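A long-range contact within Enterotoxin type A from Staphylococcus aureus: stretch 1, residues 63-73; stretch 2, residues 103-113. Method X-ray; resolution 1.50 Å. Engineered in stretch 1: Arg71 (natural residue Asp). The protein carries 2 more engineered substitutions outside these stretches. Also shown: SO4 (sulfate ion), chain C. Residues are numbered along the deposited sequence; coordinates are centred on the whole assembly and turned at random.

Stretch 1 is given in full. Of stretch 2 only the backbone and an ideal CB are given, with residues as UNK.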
# COMPACT_ATOMS: atom_id res chain seq x y z
N SER A 63 5.13 5.13 20.82
CA SER A 63 4.47 4.91 22.11
C SER A 63 4.22 3.48 22.47
O SER A 63 3.87 3.19 23.66
CB SER A 63 3.18 5.74 22.14
OG SER A 63 2.35 5.35 21.05
N TRP A 64 4.39 2.51 21.60
CA TRP A 64 4.25 1.11 21.95
C TRP A 64 5.32 0.23 21.37
O TRP A 64 5.86 -0.68 22.02
CB TRP A 64 2.85 0.56 21.59
CG TRP A 64 2.61 -0.77 22.27
CD1 TRP A 64 2.56 -2.00 21.70
CD2 TRP A 64 2.40 -0.97 23.67
NE1 TRP A 64 2.35 -2.97 22.66
CE2 TRP A 64 2.22 -2.34 23.88
CE3 TRP A 64 2.35 -0.10 24.78
CZ2 TRP A 64 1.97 -2.89 25.14
CZ3 TRP A 64 2.10 -0.65 26.03
CH2 TRP A 64 1.92 -2.02 26.20
N TYR A 65 5.67 0.42 20.08
CA TYR A 65 6.54 -0.51 19.42
C TYR A 65 8.03 -0.20 19.63
O TYR A 65 8.46 0.93 19.61
CB TYR A 65 6.29 -0.56 17.90
CG TYR A 65 4.80 -0.65 17.58
CD1 TYR A 65 4.02 -1.66 18.09
CD2 TYR A 65 4.23 0.25 16.69
CE1 TYR A 65 2.66 -1.75 17.80
CE2 TYR A 65 2.88 0.18 16.40
CZ TYR A 65 2.11 -0.82 16.96
OH TYR A 65 0.75 -0.88 16.67
N ASN A 66 8.80 -1.29 19.63
CA ASN A 66 10.25 -1.21 19.60
C ASN A 66 10.79 -1.82 18.30
O ASN A 66 11.74 -1.29 17.75
CB ASN A 66 10.85 -1.98 20.80
CG ASN A 66 10.59 -1.25 22.10
OD1 ASN A 66 10.69 -0.03 22.18
ND2 ASN A 66 10.21 -2.01 23.13
N ASP A 67 10.19 -2.90 17.85
CA ASP A 67 10.67 -3.65 16.70
C ASP A 67 9.66 -3.61 15.53
O ASP A 67 8.47 -3.48 15.77
CB ASP A 67 10.85 -5.13 17.08
CG ASP A 67 11.87 -5.35 18.18
OD1 ASP A 67 12.67 -4.45 18.49
OD2 ASP A 67 11.88 -6.48 18.74
N LEU A 68 10.20 -3.74 14.33
CA LEU A 68 9.36 -3.85 13.13
C LEU A 68 9.59 -5.19 12.44
O LEU A 68 10.74 -5.54 12.10
CB LEU A 68 9.74 -2.71 12.14
CG LEU A 68 9.03 -2.80 10.77
CD1 LEU A 68 7.54 -2.52 10.93
CD2 LEU A 68 9.64 -1.76 9.81
N LEU A 69 8.55 -5.97 12.26
CA LEU A 69 8.59 -7.23 11.60
C LEU A 69 8.00 -7.13 10.18
O LEU A 69 6.82 -6.76 10.11
CB LEU A 69 7.82 -8.30 12.40
CG LEU A 69 7.86 -9.69 11.81
CD1 LEU A 69 9.27 -10.27 11.83
CD2 LEU A 69 6.89 -10.64 12.50
N VAL A 70 8.78 -7.41 9.18
CA VAL A 70 8.27 -7.37 7.79
C VAL A 70 7.89 -8.76 7.38
O VAL A 70 8.69 -9.73 7.52
CB VAL A 70 9.29 -6.77 6.82
CG1 VAL A 70 8.69 -6.71 5.41
CG2 VAL A 70 9.72 -5.39 7.28
N ARG A 71 6.69 -8.98 6.87
CA ARG A 71 6.14 -10.26 6.51
C ARG A 71 6.03 -10.43 4.98
O ARG A 71 5.63 -9.44 4.34
CB ARG A 71 4.74 -10.47 7.11
CG ARG A 71 4.68 -10.29 8.62
CD ARG A 71 3.25 -10.52 9.18
NE ARG A 71 2.79 -11.85 8.88
CZ ARG A 71 1.56 -12.33 9.02
NH1 ARG A 71 0.59 -11.58 9.49
NH2 ARG A 71 1.31 -13.60 8.65
N PHE A 72 6.49 -11.52 4.48
CA PHE A 72 6.45 -11.80 3.03
C PHE A 72 5.69 -13.10 2.77
O PHE A 72 5.56 -13.98 3.60
CB PHE A 72 7.88 -11.92 2.51
CG PHE A 72 8.76 -10.75 2.74
CD1 PHE A 72 8.74 -9.63 1.89
CD2 PHE A 72 9.60 -10.68 3.85
CE1 PHE A 72 9.57 -8.56 2.12
CE2 PHE A 72 10.42 -9.61 4.08
CZ PHE A 72 10.43 -8.54 3.20
N ASP A 73 5.31 -13.28 1.49
CA ASP A 73 4.57 -14.45 1.08
C ASP A 73 5.40 -15.72 1.04
O ASP A 73 4.79 -16.81 1.17
CB ASP A 73 4.02 -14.26 -0.36
CG ASP A 73 2.71 -13.59 -0.47
OD1 ASP A 73 2.02 -13.28 0.50
OD2 ASP A 73 2.33 -13.28 -1.67
N UNK A 103 5.41 -9.08 22.01
CA UNK A 103 4.85 -7.84 22.53
C UNK A 103 5.72 -6.67 21.95
O UNK A 103 6.95 -6.83 21.98
CB UNK A 103 4.84 -7.84 24.06
N UNK A 104 5.18 -5.56 21.67
CA UNK A 104 5.80 -4.33 21.23
C UNK A 104 6.49 -4.51 19.89
O UNK A 104 7.40 -3.78 19.48
CB UNK A 104 6.80 -3.83 22.28
N UNK A 105 6.05 -5.50 19.11
CA UNK A 105 6.56 -5.63 17.73
C UNK A 105 5.42 -5.14 16.83
O UNK A 105 4.24 -5.48 17.06
CB UNK A 105 6.98 -7.06 17.39
N UNK A 106 5.73 -4.39 15.80
CA UNK A 106 4.68 -3.98 14.83
C UNK A 106 4.91 -4.68 13.51
O UNK A 106 6.08 -4.97 13.20
CB UNK A 106 4.67 -2.46 14.62
N UNK A 107 3.91 -5.02 12.71
CA UNK A 107 4.13 -5.75 11.49
C UNK A 107 3.72 -4.94 10.24
O UNK A 107 2.79 -4.14 10.27
CB UNK A 107 3.36 -7.07 11.54
N UNK A 108 4.49 -5.15 9.20
CA UNK A 108 4.17 -4.56 7.87
C UNK A 108 4.20 -5.67 6.86
O UNK A 108 4.99 -6.65 7.00
CB UNK A 108 5.15 -3.45 7.48
N UNK A 109 3.38 -5.62 5.82
CA UNK A 109 3.35 -6.58 4.76
C UNK A 109 4.16 -6.09 3.55
O UNK A 109 3.81 -5.02 3.02
CB UNK A 109 1.90 -6.87 4.36
N UNK A 110 5.27 -6.73 3.25
CA UNK A 110 6.11 -6.21 2.14
C UNK A 110 6.64 -4.84 2.42
O UNK A 110 7.02 -4.48 3.55
CB UNK A 110 5.32 -6.18 0.83
N UNK A 111 6.67 -3.97 1.39
CA UNK A 111 7.16 -2.61 1.55
C UNK A 111 8.65 -2.45 1.33
O UNK A 111 9.16 -1.35 1.67
CB UNK A 111 6.81 -2.11 2.95
N UNK A 112 9.36 -3.48 0.91
CA UNK A 112 10.83 -3.40 0.86
C UNK A 112 11.36 -3.34 -0.56
O UNK A 112 10.91 -4.07 -1.43
CB UNK A 112 11.45 -4.60 1.58
N UNK A 113 12.41 -2.54 -0.76
CA UNK A 113 13.09 -2.52 -2.05
C UNK A 113 14.62 -2.51 -1.83
O UNK A 113 15.07 -1.97 -0.83
CB UNK A 113 12.65 -1.31 -2.87
S SO4 C . -2.13 -2.44 17.90
O1 SO4 C . -3.13 -1.50 18.39
O2 SO4 C . -0.73 -2.14 18.33
O3 SO4 C . -2.11 -2.38 16.34
O4 SO4 C . -2.51 -3.87 18.21

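The strand around Leu69 runs parallel to residues 105-109. Backbone hydrogen bonds set position 106 beside Leu68 and position 108 beside Val70; these bonds do not depend on side-chain identity. Leu69 N donates to O of position 106 (2.8 Å), and N of position 108 donates to Leu69 O (3.0 Å).

Position 103: CA-to-CB points sideways, and no atom of stretch 1 lies within 5.5 Å of the ideal CB. Many residues would suit. It is Asn103, which makes no contact here.

Position 104: phi is positive (64°), which favours Gly, Asn or Asp but does not exclude others. The ideal CB lies 3.3 Å from Trp64 O, and the indole face is within reach of a long chain. A cation would suit both. It is Lys104. Its NZ sits over the Trp64 six-membered ring, 3.5 Å from the centroid, a cation-pi contact. A water accepts from Lys104 NZ (2.8 Å) and donates to Ser63 O (2.9 Å).

Position 105: CB shares a sheet face with Asp67 and Leu69. A small or branched residue, polar or apolar, would suit. It is Thr105. Its CG2 packs 3.7 Å from Leu69 CB, and a water links its OG1 (2.6 Å) to Asp67 OD2 (2.7 Å).

Position 106: the ideal CB is only 3.4 Å from Tyr65 CD2, so space beside the ring is tight. A small residue is indicated. It is Ala106, whose CB lies over the Tyr65 ring face, 3.4 Å from the centroid, a CH-pi contact.

Position 107: CB lies beside Leu69 O and near engineered Arg71. Ser, Thr, Val or Cys could fit. It is Cys107. Its SG is 3.8 Å from Leu69 CD2 and is bonded covalently elsewhere in the structure.

Position 108: CB faces Leu68 CD1 at 4.3 Å, with Val70 CG2 beyond. Leu, Ile or Met would suit. It is Met108; its CE reaches Val70 CG2 at 3.9 Å.

Position 109: CB is on the Arg71 face. An aromatic or an acid could meet the guanidinium. It is Tyr109. Its CE1 lies over one guanidinium face, and a water joins its OH (2.4 Å) to Arg71 NH1 (3.3 Å).

Position 110: phi 63° and psi -141° favour glycine. It is Gly110, whose N donates to Arg71 O (2.9 Å).

Position 111: a CB would jam against the preceding carbonyl. It is Gly111.

Position 112: CB points toward stretch 1, 4.4 Å from Phe72 CZ. A branched apolar residue would suit. It is Val112; its CG2 lies 3.8 Å from Val70 CG1.

Position 113 is out of reach. It is Thr113.

Stretch 2 (103-113) NKTACMYGGVT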
# COMPACT_ATOMS: atom_id res chain seq x y z
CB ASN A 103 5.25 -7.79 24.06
CG ASN A 103 4.22 -8.38 24.97
OD1 ASN A 103 3.14 -7.80 25.18
ND2 ASN A 103 4.52 -9.52 25.58
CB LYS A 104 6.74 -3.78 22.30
CG LYS A 104 6.11 -3.53 23.68
CD LYS A 104 7.20 -2.95 24.62
CE LYS A 104 7.07 -1.42 24.67
NZ LYS A 104 5.66 -1.07 25.07
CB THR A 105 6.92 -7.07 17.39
OG1 THR A 105 8.03 -7.44 18.24
CG2 THR A 105 7.37 -7.25 15.94
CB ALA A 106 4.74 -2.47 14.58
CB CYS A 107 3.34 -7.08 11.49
SG CYS A 107 3.98 -8.22 12.79
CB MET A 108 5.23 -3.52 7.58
CG MET A 108 5.54 -3.11 6.19
SD MET A 108 6.57 -1.59 6.26
CE MET A 108 8.11 -2.24 5.70
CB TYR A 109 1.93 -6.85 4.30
CG TYR A 109 1.01 -7.54 5.27
CD1 TYR A 109 1.17 -8.90 5.53
CD2 TYR A 109 -0.08 -6.87 5.80
CE1 TYR A 109 0.27 -9.56 6.37
CE2 TYR A 109 -0.99 -7.53 6.62
CZ TYR A 109 -0.78 -8.85 6.90
OH TYR A 109 -1.73 -9.52 7.67
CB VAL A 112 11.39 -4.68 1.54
CG1 VAL A 112 12.91 -4.64 1.64
CG2 VAL A 112 10.78 -4.80 2.93
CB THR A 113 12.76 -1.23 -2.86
OG1 THR A 113 12.79 -0.10 -2.05
CG2 THR A 113 11.36 -1.41 -3.49
O HOH W 1 5.69 1.74 25.33
O HOH W 2 2.59 -5.52 21.35
O HOH W 3 10.36 -8.62 18.12
O HOH W 4 -2.61 -11.44 8.87
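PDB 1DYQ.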